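Local coordinates for protein zinc chaperone AztD (Citrobacter koseri, PDB 6CMK) that acts as a periplasmic zinc chaperone, handing a zinc ion directly to the solute-binding protein AztC of the AztABCD transport system, at residues R337-D340 with P341-M344; P307-K311 with F312-F316; P249-K252 with T253-E256. One frame throughout, in Å; residues are numbered along the deposited sequence. Where two conformers were deposited one is given.

How the interactions relate
All three are local contacts in a beta-propeller, two in loops and interaction 2 running from a loop into a strand. Interaction 2 turns the chain from strand 300-305 into strand 312-317 and has its centre about 14 Å from the centre of the chain. Interactions 1 and 3, about 22 and 25 Å from it, lie in loops that leave the last strand of one sheet for the next; interaction 1 is partly buried, interaction 3 superficial. Interaction 1 follows the last strand of the sheet that holds interaction 2, and the two touch, Phe316 packing against Val338 and Thr339. Interaction 3 stands apart. Interactions 2 and 3 each contain their own type I turn; in interaction 1 an aromatic ring lies beside polar atoms.

Interaction 1: residues R337-D340 with P341-M344; sequences RVTD and PYSM. With EDO (1,2-ethanediol), chain L.
The ring of Tyr342 presents an edge to Thr339: OG1 lies near the ring plane, 3.7 Å from CE1, and the two side chains cross at about a right angle. The carbonyl oxygen Asp340 O comes in obliquely, 3.4 Å from Tyr342 CD1. A second flat group, the guanidinium of Arg337, is met obliquely by Pro341, whose CD stands 3.9 Å from NH1. The two oxygens beside the tyrosine are themselves joined, since Thr339 OG1 donates to Asp340 O over 2.9 Å, tilted 30° from the carbonyl plane. A chi1 of 68° puts the hydroxyl where it can make this bond, so a short side chain satisfies its own polar atom at a buried position. Arg337 adds only a weak bond, NH1 to Thr339 O at 3.3 Å; the same NH1 also binds Asp319 O. Pro341, with no N-H to satisfy, fits the extended, exposed chain here. An ethanediol molecule is weakly bound at Val338 O. The loop leaves strand 331-337, the edge of its sheet, for strand 355-358 of the next. Tyr342 OH reaches Asp366 OD1 and Leu368 N, while Val338 packs on Leu322 and Val364, so the loop touches both sheets.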
loop_
_atom_site.group_PDB
_atom_site.type_symbol
_atom_site.label_atom_id
_atom_site.label_comp_id
_atom_site.label_asym_id
_atom_site.label_seq_id
_atom_site.Cartn_x
_atom_site.Cartn_y
_atom_site.Cartn_z
ATOM N N ARG B 337 10.734 -20.772 24.005
ATOM C CA ARG B 337 10.811 -20.074 25.281
ATOM C C ARG B 337 11.626 -18.796 25.125
ATOM O O ARG B 337 12.746 -18.827 24.605
ATOM C CB ARG B 337 11.439 -20.980 26.342
ATOM C CG ARG B 337 11.513 -20.349 27.717
ATOM C CD ARG B 337 11.728 -21.401 28.796
ATOM N NE ARG B 337 10.514 -22.183 28.989
ATOM C CZ ARG B 337 9.445 -21.742 29.648
ATOM N NH1 ARG B 337 9.446 -20.527 30.188
ATOM N NH2 ARG B 337 8.376 -22.515 29.770
ATOM N N VAL B 338 11.066 -17.673 25.581
ATOM C CA VAL B 338 11.700 -16.369 25.454
ATOM C C VAL B 338 11.992 -15.734 26.807
ATOM O O VAL B 338 13.055 -15.131 26.993
ATOM C CB VAL B 338 10.834 -15.427 24.592
ATOM C CG1 VAL B 338 11.444 -14.025 24.534
ATOM C CG2 VAL B 338 10.671 -16.021 23.202
ATOM N N THR B 339 11.060 -15.826 27.757
ATOM C CA THR B 339 11.244 -15.263 29.088
ATOM C C THR B 339 10.957 -16.341 30.131
ATOM O O THR B 339 10.474 -17.435 29.813
ATOM C CB THR B 339 10.341 -14.030 29.308
ATOM O OG1 THR B 339 8.968 -14.420 29.340
ATOM C CG2 THR B 339 10.526 -12.979 28.197
ATOM N N ASP B 340 11.291 -16.048 31.390
ATOM C CA ASP B 340 10.725 -16.824 32.481
ATOM C C ASP B 340 9.206 -16.687 32.453
ATOM O O ASP B 340 8.675 -15.736 31.879
ATOM C CB ASP B 340 11.253 -16.351 33.832
ATOM C CG ASP B 340 12.673 -16.814 34.105
ATOM O OD1 ASP B 340 13.027 -17.946 33.714
ATOM O OD2 ASP B 340 13.431 -16.040 34.725
ATOM N N PRO B 341 8.483 -17.616 33.078
ATOM C CA PRO B 341 7.027 -17.474 33.136
ATOM C C PRO B 341 6.614 -16.148 33.757
ATOM O O PRO B 341 7.289 -15.606 34.637
ATOM C CB PRO B 341 6.586 -18.657 34.005
ATOM C CG PRO B 341 7.665 -19.652 33.868
ATOM C CD PRO B 341 8.935 -18.859 33.727
ATOM N N TYR B 342 5.500 -15.624 33.268
ATOM C CA TYR B 342 4.782 -14.517 33.885
ATOM C C TYR B 342 3.379 -15.025 34.222
ATOM O O TYR B 342 2.400 -14.614 33.593
ATOM C CB TYR B 342 4.716 -13.298 32.944
ATOM C CG TYR B 342 5.944 -12.402 32.824
ATOM C CD1 TYR B 342 7.057 -12.779 32.069
ATOM C CD2 TYR B 342 5.948 -11.131 33.392
ATOM C CE1 TYR B 342 8.154 -11.923 31.927
ATOM C CE2 TYR B 342 7.036 -10.281 33.261
ATOM C CZ TYR B 342 8.133 -10.677 32.529
ATOM O OH TYR B 342 9.195 -9.803 32.405
ATOM N N SER B 343 3.290 -15.950 35.179
ATOM C CA SER B 343 2.004 -16.528 35.562
ATOM C C SER B 343 1.040 -15.423 35.979
ATOM O O SER B 343 1.318 -14.677 36.918
ATOM C CB SER B 343 2.205 -17.522 36.705
ATOM O OG SER B 343 0.974 -18.069 37.140
ATOM N N MET B 344 -0.098 -15.307 35.293
ATOM C CA MET B 344 -0.938 -14.136 35.523
ATOM C C MET B 344 -1.991 -14.342 36.608
ATOM O O MET B 344 -2.478 -13.349 37.164
ATOM C CB MET B 344 -1.612 -13.661 34.220
ATOM C CG MET B 344 -2.139 -14.701 33.228
ATOM S SD MET B 344 -1.807 -14.240 31.499
ATOM C CE MET B 344 -2.201 -12.483 31.438
HETATM C C1 EDO L . 15.363 -18.309 27.217
HETATM O O1 EDO L . 15.799 -19.553 26.656
HETATM C C2 EDO L . 14.966 -18.509 28.674
HETATM O O2 EDO L . 14.393 -17.302 29.187
#

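Interaction 2: residues P307-K311 with F312-F316; sequences PVRAK and FAYVF
Arg309 and Tyr314 converge on one carboxylate oxygen, OD2 of Asp306, which takes a salt bridge from Arg309 NE and a hydrogen bond with Tyr314 OH. Sharing it brings NE and the tyrosine OH to 4.2 Å from each other; a cationic arginine and a hydroxyl suit a place beside an aspartate, whose charge the arginine probably helps to balance. Between them the chain reverses: Phe312 N donates to Arg309 O over 3.1 Å, with an N-H...O angle of 157°, closing a type I turn. The last two residues of the turn, Lys311 and Phe312, lie side by side. The lysine CG sits over one face of the ring, 3.6 Å from its centroid and 24° off the normal, a CH-pi contact, and CD continues over the same face to 3.3 Å from CE2. Lys311 has its CG between its own N and carbonyl carbon (chi1 64°), which turns the methylenes alongside the phenylalanine while the ammonium leads off. Arg309 CB comes to the edge of that ring, 4.1 Å from CD2. A water donates to Phe312 O at 2.7 Å. The turn connects strands 300-305 and 312-317, an antiparallel beta hairpin of the kind that builds each sheet of a beta-propeller.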
loop_
_atom_site.group_PDB
_atom_site.type_symbol
_atom_site.label_atom_id
_atom_site.label_comp_id
_atom_site.label_asym_id
_atom_site.label_seq_id
_atom_site.Cartn_x
_atom_site.Cartn_y
_atom_site.Cartn_z
ATOM N N PRO B 307 3.150 -8.334 9.996
ATOM C CA PRO B 307 2.747 -7.519 8.841
ATOM C C PRO B 307 3.503 -7.850 7.575
ATOM O O PRO B 307 3.011 -7.544 6.481
ATOM C CB PRO B 307 3.056 -6.089 9.303
ATOM C CG PRO B 307 4.161 -6.244 10.296
ATOM C CD PRO B 307 3.944 -7.566 10.971
ATOM N N VAL B 308 4.675 -8.464 7.693
ATOM C CA VAL B 308 5.522 -8.786 6.551
ATOM C C VAL B 308 5.211 -10.175 6.004
ATOM O O VAL B 308 5.088 -10.363 4.789
ATOM C CB VAL B 308 7.006 -8.655 6.965
ATOM C CG1 VAL B 308 7.929 -9.066 5.820
ATOM C CG2 VAL B 308 7.323 -7.240 7.405
ATOM N N ARG B 309 5.107 -11.176 6.884
ATOM C CA ARG B 309 4.744 -12.540 6.502
ATOM C C ARG B 309 3.272 -12.731 6.857
ATOM O O ARG B 309 2.916 -13.128 7.965
ATOM C CB ARG B 309 5.651 -13.557 7.186
ATOM C CG ARG B 309 7.113 -13.440 6.774
ATOM C CD ARG B 309 8.055 -13.773 7.925
ATOM N NE ARG B 309 8.055 -12.660 8.874
ATOM C CZ ARG B 309 8.845 -11.593 8.782
ATOM N NH1 ARG B 309 9.760 -11.501 7.809
ATOM N NH2 ARG B 309 8.739 -10.627 9.679
ATOM N N ALA B 310 2.406 -12.465 5.883
ATOM C CA ALA B 310 0.973 -12.394 6.141
ATOM C C ALA B 310 0.366 -13.702 6.629
ATOM O O ALA B 310 -0.725 -13.675 7.202
ATOM C CB ALA B 310 0.233 -11.962 4.873
ATOM N N LYS B 311 1.002 -14.846 6.389
ATOM C CA LYS B 311 0.398 -16.091 6.831
ATOM C C LYS B 311 0.559 -16.339 8.330
ATOM O O LYS B 311 0.019 -17.330 8.824
ATOM C CB LYS B 311 0.990 -17.270 6.058
ATOM C CG LYS B 311 2.467 -17.509 6.285
ATOM C CD LYS B 311 2.897 -18.896 5.834
ATOM C CE LYS B 311 2.559 -19.177 4.379
ATOM N NZ LYS B 311 2.001 -20.543 4.210
ATOM N N PHE B 312 1.266 -15.478 9.057
ATOM C CA PHE B 312 1.624 -15.757 10.442
ATOM C C PHE B 312 1.135 -14.666 11.387
ATOM O O PHE B 312 1.036 -13.489 11.021
ATOM C CB PHE B 312 3.138 -15.913 10.592
ATOM C CG PHE B 312 3.672 -17.164 9.956
ATOM C CD1 PHE B 312 3.266 -18.403 10.410
ATOM C CD2 PHE B 312 4.566 -17.103 8.902
ATOM C CE1 PHE B 312 3.738 -19.562 9.832
ATOM C CE2 PHE B 312 5.046 -18.260 8.316
ATOM C CZ PHE B 312 4.631 -19.491 8.783
ATOM N N ALA B 313 0.838 -15.086 12.620
ATOM C CA ALA B 313 0.661 -14.194 13.757
ATOM C C ALA B 313 1.393 -14.817 14.938
ATOM O O ALA B 313 1.851 -15.955 14.871
ATOM C CB ALA B 313 -0.814 -13.972 14.103
ATOM N N TYR B 314 1.518 -14.065 16.020
ATOM C CA TYR B 314 2.236 -14.550 17.195
ATOM C C TYR B 314 1.420 -14.327 18.458
ATOM O O TYR B 314 0.786 -13.289 18.619
ATOM C CB TYR B 314 3.598 -13.855 17.341
ATOM C CG TYR B 314 4.364 -13.938 16.064
ATOM C CD1 TYR B 314 4.847 -15.156 15.612
ATOM C CD2 TYR B 314 4.539 -12.822 15.271
ATOM C CE1 TYR B 314 5.503 -15.241 14.409
ATOM C CE2 TYR B 314 5.191 -12.897 14.074
ATOM C CZ TYR B 314 5.677 -14.103 13.652
ATOM O OH TYR B 314 6.325 -14.174 12.440
ATOM N N VAL B 315 1.439 -15.320 19.344
ATOM C CA VAL B 315 0.816 -15.219 20.660
ATOM C C VAL B 315 1.882 -15.497 21.705
ATOM O O VAL B 315 2.643 -16.465 21.581
ATOM C CB VAL B 315 -0.355 -16.202 20.832
ATOM C CG1 VAL B 315 -1.155 -15.847 22.087
ATOM C CG2 VAL B 315 -1.243 -16.226 19.613
ATOM N N PHE B 316 1.938 -14.654 22.727
ATOM C CA PHE B 316 2.800 -14.897 23.875
ATOM C C PHE B 316 1.941 -15.406 25.022
ATOM O O PHE B 316 0.867 -14.862 25.288
ATOM C CB PHE B 316 3.537 -13.622 24.298
ATOM C CG PHE B 316 4.692 -13.876 25.230
ATOM C CD1 PHE B 316 4.511 -13.868 26.596
ATOM C CD2 PHE B 316 5.951 -14.135 24.725
ATOM C CE1 PHE B 316 5.571 -14.112 27.450
ATOM C CE2 PHE B 316 7.013 -14.378 25.569
ATOM C CZ PHE B 316 6.821 -14.368 26.935
HETATM O O HOH W 1 -0.746 -12.402 9.239
#

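Interaction 3: residues P249-K252 with T253-E256; sequences PYAK and TLPE. With EDO (1,2-ethanediol), chain K.
Ala251 to Leu254 form a type I beta turn, with Lys252 and Thr253 at its two corners in the near-helical backbone conformations such a turn requires. Leu254 N donates to Ala251 O over 3.1 Å, nearly straight at 162°, yet the donor stands 60° out of the carbonyl plane. The same oxygen accepts a bond of 2.6 Å from O1 of an ethanediol molecule, probably taken up from the crystallisation liquor. Ala251 directs its CB toward Thr253 and Leu254, where Thr253 OG1 stands 3.6 Å away and Leu254 CG 4.2 Å away; its methyl is compact enough to fit beside both. Thr253 and Lys252, at the corners, are exposed, as befits their polar ends. This loop joins strand 244-249, the last of one propeller sheet, to strand 262-264, the first of the next. Leu254 takes a chi1 of -69°, which sets CG beside its own N, and from there CD1 reaches back to 3.9 Å from Ala251 N and 4.1 Å from Tyr250 CB. Tyr250 meets the leucine at its root, while the phenol end runs off to bond Cys229 O and Thr259 N; Cys229 is half of the disulfide with Cys212. The tyrosine side chain lies about 9 Å from that of His216, a ligand of a high-affinity zinc site. On the neighbouring sheet, Leu254 packs against Ile281 of strand 279-283 and Leu293 of strand 291-295.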
loop_
_atom_site.group_PDB
_atom_site.type_symbol
_atom_site.label_atom_id
_atom_site.label_comp_id
_atom_site.label_asym_id
_atom_site.label_seq_id
_atom_site.Cartn_x
_atom_site.Cartn_y
_atom_site.Cartn_z
ATOM N N PRO B 249 -22.415 -13.600 13.773
ATOM C CA PRO B 249 -22.459 -14.315 15.055
ATOM C C PRO B 249 -21.360 -15.355 15.149
ATOM O O PRO B 249 -20.914 -15.910 14.142
ATOM C CB PRO B 249 -23.846 -14.967 15.061
ATOM C CG PRO B 249 -24.261 -15.030 13.645
ATOM C CD PRO B 249 -23.568 -13.917 12.914
ATOM N N TYR B 250 -20.913 -15.609 16.381
ATOM C CA TYR B 250 -19.958 -16.684 16.604
ATOM C C TYR B 250 -20.507 -17.982 16.030
ATOM O O TYR B 250 -21.677 -18.321 16.230
ATOM C CB TYR B 250 -19.669 -16.864 18.096
ATOM C CG TYR B 250 -19.021 -15.656 18.727
ATOM C CD1 TYR B 250 -17.762 -15.238 18.328
ATOM C CD2 TYR B 250 -19.668 -14.929 19.710
ATOM C CE1 TYR B 250 -17.164 -14.129 18.887
ATOM C CE2 TYR B 250 -19.076 -13.820 20.281
ATOM C CZ TYR B 250 -17.825 -13.419 19.867
ATOM O OH TYR B 250 -17.227 -12.307 20.427
ATOM N N ALA B 251 -19.646 -18.705 15.315
ATOM C CA ALA B 251 -20.011 -20.001 14.762
ATOM C C ALA B 251 -20.585 -20.907 15.840
ATOM O O ALA B 251 -20.125 -20.912 16.987
ATOM C CB ALA B 251 -18.790 -20.658 14.118
ATOM N N LYS B 252 -21.599 -21.685 15.456
ATOM C CA LYS B 252 -22.247 -22.611 16.371
ATOM C C LYS B 252 -21.358 -23.799 16.701
ATOM O O LYS B 252 -21.640 -24.524 17.661
ATOM C CB LYS B 252 -23.562 -23.087 15.755
ATOM C CG LYS B 252 -24.529 -21.953 15.445
ATOM C CD LYS B 252 -25.073 -21.325 16.710
ATOM C CE LYS B 252 -26.179 -22.175 17.281
ATOM N NZ LYS B 252 -26.411 -21.891 18.724
ATOM N N THR B 253 -20.299 -24.006 15.923
ATOM C CA THR B 253 -19.303 -25.032 16.186
ATOM C C THR B 253 -18.314 -24.629 17.268
ATOM O O THR B 253 -17.496 -25.461 17.671
ATOM C CB THR B 253 -18.538 -25.341 14.903
ATOM O OG1 THR B 253 -18.002 -24.126 14.363
ATOM C CG2 THR B 253 -19.461 -25.986 13.881
ATOM N N LEU B 254 -18.359 -23.386 17.739
ATOM C CA LEU B 254 -17.448 -22.983 18.796
ATOM C C LEU B 254 -18.003 -23.368 20.161
ATOM O O LEU B 254 -19.221 -23.425 20.352
ATOM C CB LEU B 254 -17.219 -21.481 18.767
ATOM C CG LEU B 254 -16.426 -20.940 17.583
ATOM C CD1 LEU B 254 -16.498 -19.430 17.584
ATOM C CD2 LEU B 254 -14.983 -21.409 17.638
ATOM N N PRO B 255 -17.121 -23.629 21.127
ATOM C CA PRO B 255 -17.574 -23.817 22.510
ATOM C C PRO B 255 -18.040 -22.495 23.092
ATOM O O PRO B 255 -17.969 -21.470 22.407
ATOM C CB PRO B 255 -16.322 -24.354 23.215
ATOM C CG PRO B 255 -15.189 -23.747 22.444
ATOM C CD PRO B 255 -15.653 -23.648 21.017
ATOM N N GLU B 256 -18.510 -22.487 24.335
ATOM C CA GLU B 256 -18.984 -21.240 24.918
ATOM C C GLU B 256 -17.823 -20.275 25.118
ATOM O O GLU B 256 -16.710 -20.671 25.472
ATOM C CB GLU B 256 -19.716 -21.483 26.243
ATOM C CG GLU B 256 -19.080 -22.471 27.212
ATOM C CD GLU B 256 -20.011 -22.818 28.359
ATOM O OE1 GLU B 256 -19.566 -22.794 29.528
ATOM O OE2 GLU B 256 -21.199 -23.103 28.091
HETATM C C1 EDO K . -22.362 -20.236 20.156
HETATM O O1 EDO K . -21.317 -20.090 19.189
HETATM C C2 EDO K . -22.795 -18.860 20.648
HETATM O O2 EDO K . -22.746 -18.826 22.078
#